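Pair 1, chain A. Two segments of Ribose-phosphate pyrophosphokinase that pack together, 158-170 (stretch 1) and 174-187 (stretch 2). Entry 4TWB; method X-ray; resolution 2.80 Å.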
# COMPACT_ATOMS: atom_id res chain seq x y z
N ASP A 158 0.32 40.42 17.80
CA ASP A 158 -1.03 40.86 17.42
C ASP A 158 -1.67 39.91 16.39
O ASP A 158 -1.83 40.26 15.21
CB ASP A 158 -1.02 42.31 16.91
CG ASP A 158 -2.42 42.91 16.81
OD1 ASP A 158 -2.62 43.81 15.95
OD2 ASP A 158 -3.31 42.50 17.58
N PRO A 159 -2.05 38.70 16.83
CA PRO A 159 -2.60 37.69 15.94
C PRO A 159 -4.10 37.82 15.71
O PRO A 159 -4.86 38.05 16.64
CB PRO A 159 -2.35 36.38 16.71
CG PRO A 159 -1.63 36.77 17.98
CD PRO A 159 -1.93 38.20 18.20
N PHE A 160 -4.52 37.69 14.47
CA PHE A 160 -5.91 37.44 14.16
C PHE A 160 -6.00 36.03 13.56
O PHE A 160 -5.22 35.66 12.68
CB PHE A 160 -6.45 38.48 13.18
CG PHE A 160 -7.91 38.34 12.88
CD1 PHE A 160 -8.85 39.11 13.54
CD2 PHE A 160 -8.35 37.41 11.95
CE1 PHE A 160 -10.19 38.97 13.28
CE2 PHE A 160 -9.69 37.27 11.68
CZ PHE A 160 -10.61 38.05 12.35
N ILE A 161 -6.93 35.23 14.03
CA ILE A 161 -6.99 33.85 13.58
C ILE A 161 -8.16 33.59 12.64
O ILE A 161 -9.32 33.70 13.01
CB ILE A 161 -7.00 32.89 14.77
CG1 ILE A 161 -5.57 32.78 15.31
CG2 ILE A 161 -7.52 31.53 14.37
CD1 ILE A 161 -5.50 32.49 16.77
N LEU A 162 -7.81 33.25 11.40
CA LEU A 162 -8.77 33.15 10.30
C LEU A 162 -8.92 31.72 9.84
O LEU A 162 -7.93 31.07 9.48
CB LEU A 162 -8.30 34.00 9.12
CG LEU A 162 -9.32 34.64 8.19
CD1 LEU A 162 -8.75 34.66 6.79
CD2 LEU A 162 -10.63 33.90 8.22
N ALA A 163 -10.15 31.22 9.83
CA ALA A 163 -10.48 29.88 9.35
C ALA A 163 -11.01 29.94 7.92
O ALA A 163 -11.94 30.68 7.64
CB ALA A 163 -11.49 29.23 10.27
N PRO A 164 -10.42 29.16 7.00
CA PRO A 164 -10.71 29.23 5.56
C PRO A 164 -12.14 28.89 5.20
O PRO A 164 -12.62 29.34 4.15
CB PRO A 164 -9.75 28.20 4.96
CG PRO A 164 -8.67 28.07 5.96
CD PRO A 164 -9.34 28.21 7.29
N ASP A 165 -12.82 28.11 6.03
CA ASP A 165 -14.23 27.76 5.79
C ASP A 165 -14.91 27.48 7.12
O ASP A 165 -14.26 27.49 8.16
CB ASP A 165 -14.36 26.55 4.83
CG ASP A 165 -13.40 25.41 5.15
OD1 ASP A 165 -13.46 24.85 6.27
OD2 ASP A 165 -12.59 25.04 4.26
N ARG A 166 -16.22 27.24 7.11
CA ARG A 166 -16.90 26.95 8.37
C ARG A 166 -16.39 25.65 9.00
O ARG A 166 -16.50 25.44 10.20
CB ARG A 166 -18.42 26.92 8.20
CG ARG A 166 -19.15 26.86 9.53
CD ARG A 166 -20.59 27.35 9.45
NE ARG A 166 -21.17 27.52 10.78
CZ ARG A 166 -21.34 28.69 11.39
NH1 ARG A 166 -20.97 29.82 10.79
NH2 ARG A 166 -21.88 28.74 12.60
N GLY A 167 -15.83 24.77 8.17
CA GLY A 167 -15.23 23.55 8.69
C GLY A 167 -14.16 23.85 9.72
O GLY A 167 -14.13 23.24 10.79
N ALA A 168 -13.30 24.81 9.41
CA ALA A 168 -12.14 25.12 10.24
C ALA A 168 -12.44 26.09 11.38
O ALA A 168 -11.53 26.49 12.11
CB ALA A 168 -11.01 25.66 9.39
N LEU A 169 -13.71 26.45 11.55
CA LEU A 169 -14.08 27.44 12.56
C LEU A 169 -13.86 26.96 14.00
O LEU A 169 -13.21 27.63 14.78
CB LEU A 169 -15.52 27.91 12.39
CG LEU A 169 -15.96 28.96 13.42
CD1 LEU A 169 -15.06 30.18 13.38
CD2 LEU A 169 -17.41 29.37 13.22
N ASP A 170 -14.41 25.81 14.35
CA ASP A 170 -14.25 25.27 15.70
C ASP A 170 -12.79 25.26 16.12
O ASP A 170 -12.46 25.62 17.25
CB ASP A 170 -14.83 23.86 15.80
CG ASP A 170 -16.28 23.85 16.22
OD1 ASP A 170 -17.08 24.62 15.63
OD2 ASP A 170 -16.63 23.08 17.14
N LYS A 174 -11.21 27.54 19.14
CA LYS A 174 -10.54 26.94 20.30
C LYS A 174 -9.07 27.39 20.43
O LYS A 174 -8.54 27.47 21.53
CB LYS A 174 -10.65 25.42 20.28
CG LYS A 174 -12.07 24.86 20.44
CD LYS A 174 -12.06 23.34 20.53
CE LYS A 174 -13.46 22.75 20.47
NZ LYS A 174 -14.09 22.94 19.14
N ILE A 175 -8.42 27.68 19.31
CA ILE A 175 -7.03 28.11 19.34
C ILE A 175 -6.96 29.58 19.71
O ILE A 175 -6.18 29.98 20.56
CB ILE A 175 -6.31 27.85 17.99
CG1 ILE A 175 -5.96 26.37 17.83
CG2 ILE A 175 -5.04 28.66 17.88
CD1 ILE A 175 -5.46 25.99 16.44
N ALA A 176 -7.81 30.39 19.08
CA ALA A 176 -7.85 31.83 19.35
C ALA A 176 -8.29 32.14 20.77
O ALA A 176 -7.75 33.04 21.39
CB ALA A 176 -8.74 32.55 18.34
N GLU A 177 -9.28 31.41 21.29
CA GLU A 177 -9.79 31.70 22.63
C GLU A 177 -8.74 31.45 23.69
O GLU A 177 -8.69 32.14 24.70
CB GLU A 177 -11.09 30.93 22.92
CG GLU A 177 -12.29 31.50 22.19
CD GLU A 177 -13.60 30.85 22.57
OE1 GLU A 177 -13.58 29.68 23.02
OE2 GLU A 177 -14.65 31.51 22.42
N GLU A 178 -7.87 30.48 23.46
CA GLU A 178 -6.84 30.16 24.45
C GLU A 178 -5.75 31.22 24.49
O GLU A 178 -4.98 31.32 25.46
CB GLU A 178 -6.24 28.79 24.17
CG GLU A 178 -5.05 28.48 25.06
CD GLU A 178 -4.71 27.01 25.10
OE1 GLU A 178 -5.20 26.25 24.23
OE2 GLU A 178 -3.94 26.65 26.01
N ILE A 179 -5.68 32.01 23.45
CA ILE A 179 -4.62 32.98 23.31
C ILE A 179 -5.25 34.39 23.33
O ILE A 179 -4.59 35.40 23.12
CB ILE A 179 -3.82 32.68 22.01
CG1 ILE A 179 -2.39 33.17 22.11
CG2 ILE A 179 -4.53 33.21 20.74
CD1 ILE A 179 -1.78 33.38 20.74
N ASN A 180 -6.55 34.40 23.61
CA ASN A 180 -7.38 35.62 23.65
C ASN A 180 -7.28 36.52 22.43
O ASN A 180 -7.37 37.75 22.54
CB ASN A 180 -7.20 36.40 24.95
CG ASN A 180 -8.22 36.01 25.99
OD1 ASN A 180 -9.42 35.93 25.72
ND2 ASN A 180 -7.74 35.74 27.20
N ALA A 181 -7.12 35.90 21.26
CA ALA A 181 -7.07 36.62 20.01
C ALA A 181 -8.45 36.65 19.35
O ALA A 181 -9.34 35.87 19.72
CB ALA A 181 -6.07 35.98 19.10
N PRO A 182 -8.65 37.58 18.41
CA PRO A 182 -9.89 37.66 17.64
C PRO A 182 -9.87 36.58 16.57
O PRO A 182 -8.79 36.20 16.12
CB PRO A 182 -9.80 39.04 16.96
CG PRO A 182 -8.56 39.69 17.51
CD PRO A 182 -7.69 38.63 18.02
N TYR A 183 -11.04 36.10 16.17
CA TYR A 183 -11.10 35.05 15.16
C TYR A 183 -12.31 35.24 14.26
O TYR A 183 -13.32 35.80 14.67
CB TYR A 183 -11.16 33.66 15.84
CG TYR A 183 -12.44 33.42 16.61
CD1 TYR A 183 -13.54 32.86 15.98
CD2 TYR A 183 -12.56 33.75 17.95
CE1 TYR A 183 -14.72 32.64 16.65
CE2 TYR A 183 -13.74 33.54 18.64
CZ TYR A 183 -14.82 32.98 17.98
OH TYR A 183 -16.01 32.76 18.65
N SER A 184 -12.20 34.77 13.03
CA SER A 184 -13.34 34.76 12.13
C SER A 184 -13.17 33.69 11.06
O SER A 184 -12.13 33.03 10.98
CB SER A 184 -13.55 36.13 11.50
OG SER A 184 -14.82 36.20 10.86
N TYR A 185 -14.19 33.51 10.24
CA TYR A 185 -14.12 32.54 9.17
C TYR A 185 -14.63 33.13 7.86
O TYR A 185 -15.48 34.02 7.86
CB TYR A 185 -14.90 31.29 9.55
CG TYR A 185 -16.39 31.41 9.36
CD1 TYR A 185 -17.19 31.94 10.35
CD2 TYR A 185 -16.99 30.96 8.19
CE1 TYR A 185 -18.56 32.04 10.18
CE2 TYR A 185 -18.36 31.05 8.01
CZ TYR A 185 -19.14 31.59 9.01
OH TYR A 185 -20.50 31.68 8.83
N ILE A 186 -14.10 32.63 6.75
CA ILE A 186 -14.54 33.01 5.42
C ILE A 186 -15.80 32.23 5.04
O ILE A 186 -15.91 31.04 5.30
CB ILE A 186 -13.44 32.78 4.39
CG1 ILE A 186 -12.28 33.73 4.66
CG2 ILE A 186 -13.97 32.98 2.99
CD1 ILE A 186 -11.05 33.41 3.84
N GLU A 187 -16.75 32.92 4.42
CA GLU A 187 -18.08 32.37 4.18
C GLU A 187 -18.34 32.11 2.71
O GLU A 187 -18.72 33.01 1.96
CB GLU A 187 -19.14 33.34 4.72
CG GLU A 187 -18.78 33.91 6.08
CD GLU A 187 -19.30 35.32 6.30
OE1 GLU A 187 -20.23 35.74 5.56
OE2 GLU A 187 -18.79 36.01 7.21

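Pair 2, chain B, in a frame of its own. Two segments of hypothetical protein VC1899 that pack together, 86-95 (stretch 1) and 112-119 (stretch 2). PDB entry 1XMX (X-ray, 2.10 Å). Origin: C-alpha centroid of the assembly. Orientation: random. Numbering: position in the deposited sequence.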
# COMPACT_ATOMS: atom_id res chain seq x y z
N GLY B 86 -18.51 -20.22 28.75
CA GLY B 86 -17.14 -20.18 29.23
C GLY B 86 -16.22 -19.60 28.16
O GLY B 86 -15.02 -19.88 28.15
N GLU B 87 -16.77 -18.83 27.23
CA GLU B 87 -15.93 -18.19 26.22
C GLU B 87 -14.90 -17.25 26.90
O GLU B 87 -15.23 -16.48 27.79
CB GLU B 87 -16.77 -17.36 25.23
CG GLU B 87 -17.65 -18.13 24.21
CD GLU B 87 -16.87 -19.19 23.46
OE1 GLU B 87 -15.73 -18.90 23.04
OE2 GLU B 87 -17.39 -20.33 23.33
N GLU B 88 -13.66 -17.31 26.48
CA GLU B 88 -12.68 -16.40 27.04
C GLU B 88 -12.53 -15.17 26.15
O GLU B 88 -11.67 -15.13 25.25
CB GLU B 88 -11.39 -17.17 27.32
CG GLU B 88 -11.66 -18.25 28.42
CD GLU B 88 -10.66 -19.38 28.39
OE1 GLU B 88 -9.75 -19.29 27.54
OE2 GLU B 88 -10.79 -20.36 29.19
N VAL B 89 -13.44 -14.21 26.38
CA VAL B 89 -13.59 -13.05 25.52
C VAL B 89 -12.50 -12.01 25.71
O VAL B 89 -12.08 -11.71 26.83
CB VAL B 89 -14.98 -12.40 25.67
CG1 VAL B 89 -15.11 -11.16 24.76
CG2 VAL B 89 -16.04 -13.41 25.30
N LYS B 90 -12.03 -11.47 24.60
CA LYS B 90 -11.18 -10.30 24.62
C LYS B 90 -11.79 -9.30 23.67
O LYS B 90 -12.11 -9.61 22.50
CB LYS B 90 -9.73 -10.63 24.20
CG LYS B 90 -9.00 -11.51 25.17
CD LYS B 90 -7.49 -11.28 25.00
CE LYS B 90 -6.72 -12.53 25.37
NZ LYS B 90 -5.21 -12.46 25.65
N PHE B 91 -11.95 -8.09 24.18
CA PHE B 91 -12.64 -7.06 23.44
C PHE B 91 -11.55 -6.17 22.80
O PHE B 91 -10.72 -5.55 23.48
CB PHE B 91 -13.59 -6.26 24.34
CG PHE B 91 -14.28 -5.07 23.62
CD1 PHE B 91 -14.73 -5.18 22.29
CD2 PHE B 91 -14.49 -3.87 24.30
CE1 PHE B 91 -15.36 -4.07 21.65
CE2 PHE B 91 -15.11 -2.80 23.70
CZ PHE B 91 -15.57 -2.89 22.37
N ASN B 92 -11.55 -6.19 21.48
CA ASN B 92 -10.73 -5.31 20.70
C ASN B 92 -11.53 -4.01 20.45
O ASN B 92 -12.48 -3.98 19.66
CB ASN B 92 -10.39 -5.96 19.37
CG ASN B 92 -9.45 -5.08 18.49
OD1 ASN B 92 -9.41 -3.82 18.65
ND2 ASN B 92 -8.74 -5.71 17.54
N ALA B 93 -11.17 -2.97 21.17
CA ALA B 93 -11.83 -1.69 21.13
C ALA B 93 -11.15 -0.73 20.15
O ALA B 93 -11.30 0.49 20.31
CB ALA B 93 -11.80 -1.06 22.56
N SER B 94 -10.41 -1.25 19.18
CA SER B 94 -9.68 -0.40 18.23
C SER B 94 -10.61 0.39 17.26
O SER B 94 -10.24 1.46 16.75
CB SER B 94 -8.70 -1.26 17.40
OG SER B 94 -7.77 -1.92 18.23
N CYS B 95 -11.78 -0.17 16.97
CA CYS B 95 -12.59 0.35 15.89
C CYS B 95 -14.03 0.58 16.35
O CYS B 95 -14.46 0.07 17.37
CB CYS B 95 -12.59 -0.65 14.73
SG CYS B 95 -10.96 -0.96 14.05
N HIS B 112 -15.72 -8.44 33.28
CA HIS B 112 -14.29 -8.62 33.57
C HIS B 112 -13.49 -9.22 32.41
O HIS B 112 -12.46 -9.87 32.63
CB HIS B 112 -14.11 -9.49 34.81
CG HIS B 112 -14.72 -8.89 36.03
ND1 HIS B 112 -14.74 -7.53 36.24
CD2 HIS B 112 -15.39 -9.45 37.07
CE1 HIS B 112 -15.38 -7.27 37.37
NE2 HIS B 112 -15.78 -8.41 37.89
N TRP B 113 -13.95 -9.01 31.18
CA TRP B 113 -13.23 -9.52 30.05
C TRP B 113 -12.20 -8.48 29.68
O TRP B 113 -12.46 -7.31 29.83
CB TRP B 113 -14.18 -9.78 28.89
CG TRP B 113 -14.99 -11.02 29.11
CD1 TRP B 113 -14.60 -12.18 29.79
CD2 TRP B 113 -16.34 -11.25 28.68
NE1 TRP B 113 -15.64 -13.09 29.78
CE2 TRP B 113 -16.70 -12.55 29.08
CE3 TRP B 113 -17.26 -10.49 27.96
CZ2 TRP B 113 -17.94 -13.09 28.80
CZ3 TRP B 113 -18.52 -11.04 27.70
CH2 TRP B 113 -18.83 -12.32 28.12
N PRO B 114 -10.99 -8.92 29.32
CA PRO B 114 -9.91 -7.99 28.94
C PRO B 114 -10.27 -7.17 27.74
O PRO B 114 -11.00 -7.62 26.82
CB PRO B 114 -8.69 -8.89 28.66
CG PRO B 114 -9.02 -10.26 29.25
CD PRO B 114 -10.56 -10.34 29.34
N ILE B 115 -9.73 -5.95 27.73
CA ILE B 115 -10.05 -4.98 26.67
C ILE B 115 -8.77 -4.32 26.21
O ILE B 115 -7.99 -3.86 27.04
CB ILE B 115 -11.04 -3.85 27.17
CG1 ILE B 115 -12.39 -4.45 27.66
CG2 ILE B 115 -11.30 -2.88 26.02
CD1 ILE B 115 -13.17 -3.54 28.63
N PHE B 116 -8.54 -4.27 24.91
CA PHE B 116 -7.33 -3.65 24.38
C PHE B 116 -7.67 -2.81 23.18
O PHE B 116 -8.75 -2.97 22.59
CB PHE B 116 -6.30 -4.72 24.00
CG PHE B 116 -6.70 -5.55 22.78
CD1 PHE B 116 -6.49 -5.06 21.48
CD2 PHE B 116 -7.28 -6.79 22.93
CE1 PHE B 116 -6.82 -5.79 20.36
CE2 PHE B 116 -7.61 -7.55 21.80
CZ PHE B 116 -7.36 -7.06 20.51
N VAL B 117 -6.73 -1.91 22.83
CA VAL B 117 -6.78 -1.04 21.66
C VAL B 117 -5.42 -1.04 20.98
O VAL B 117 -4.40 -0.97 21.64
CB VAL B 117 -7.13 0.42 22.02
CG1 VAL B 117 -6.97 1.32 20.79
CG2 VAL B 117 -8.61 0.54 22.48
N VAL B 118 -5.42 -1.16 19.65
CA VAL B 118 -4.23 -0.88 18.81
C VAL B 118 -4.20 0.60 18.45
O VAL B 118 -5.05 1.12 17.73
CB VAL B 118 -4.31 -1.64 17.51
CG1 VAL B 118 -2.99 -1.42 16.68
CG2 VAL B 118 -4.59 -3.13 17.79
N GLU B 119 -3.24 1.29 19.02
CA GLU B 119 -3.10 2.67 18.74
C GLU B 119 -2.65 2.76 17.25
O GLU B 119 -1.68 2.09 16.83
CB GLU B 119 -2.09 3.26 19.73
CG GLU B 119 -2.15 4.78 19.79
CD GLU B 119 -1.37 5.48 18.69
OE1 GLU B 119 -0.15 5.20 18.62
OE2 GLU B 119 -1.94 6.40 18.00
O HOH W 1 -16.21 -16.19 30.68

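What backbone geometry do the two pairs share? Each is a pair of neighbouring parallel strands, and 14 central residues superpose with an RMSD of 0.7 Å. The strand directions diverge by 21° in pair 1 and 35° in pair 2. The ladder runs in the same register: A:Ile161 N donates to A:Pro182 O (3.0 Å) as B:Phe91 N does to B:Pro114 O (2.8 Å); A:Ser184 N reaches A:Ile161 O (3.1 Å) as B:Phe116 N reaches B:Phe91 O (2.9 Å); and A:Ala163 N to A:Ser184 O (2.9 Å) matches B:Ala93 N to B:Phe116 O (2.8 Å).

How does each second strand begin? A:Pro182 and B:Pro114 coincide, their side-chain centres 0.3 Å apart. A proline has no amide hydrogen to give, and in both pairs its CD instead packs against a carbonyl, 3.2 Å from A:Pro159 O to A:Pro182 CD and 3.2 Å from B:Val89 O to B:Pro114 CD. Just before it, small A:Ala181 matches large B:Trp113. In pair 1 the methyl A:Ala181 CB meets A:Pro159 CB at 4.4 Å, and A:Ile161 CD1 reaches A:Ala176 CB at 3.6 Å on the preceding helix. In pair 2 the indole itself covers the first strand: B:Val89 CB lies over its five-membered ring, 3.5 Å from B:Trp113 CD2, while a water accepts from B:Trp113 NE1 (3.3 Å) and donates to B:Glu87 O (3.1 Å).

Where does the aromatic bulk sit on the face carrying A:Leu162 and A:Ser184, or B:Asn92 and B:Phe116? The two pairs place it on different strands. In pair 1 the ring of A:Phe160 comes across from the first strand, with A:Phe160 CZ 3.6 Å from A:Ser184 CB. In pair 2 the position of A:Ser184 is B:Phe116, whose ring lies under B:Asn92 CA, while B:Lys90, at the position of A:Phe160, has B:Lys90 CB at the ring edge, 4.4 Å from B:Phe116 CE2.

How is the far end of the ladder closed? In pair 1 the backbone continues it: A:Ile186 N donates to A:Ala163 O at 3.0 Å. In pair 2 the matching amide, B:Val118 N, turns to a side chain, B:Ser94 OG, at 2.8 Å. That hydroxyl in turn donates to B:Asn92 OD1 (2.5 Å), which also accepts from B:Ser94 N (2.8 Å), so the loop is braced as it leaves the strand. A:Leu162 and A:Pro164, at the positions of B:Asn92 and B:Ser94, are apolar; A:Leu162 CD2 instead packs on A:Ile186 CG1 at 3.9 Å.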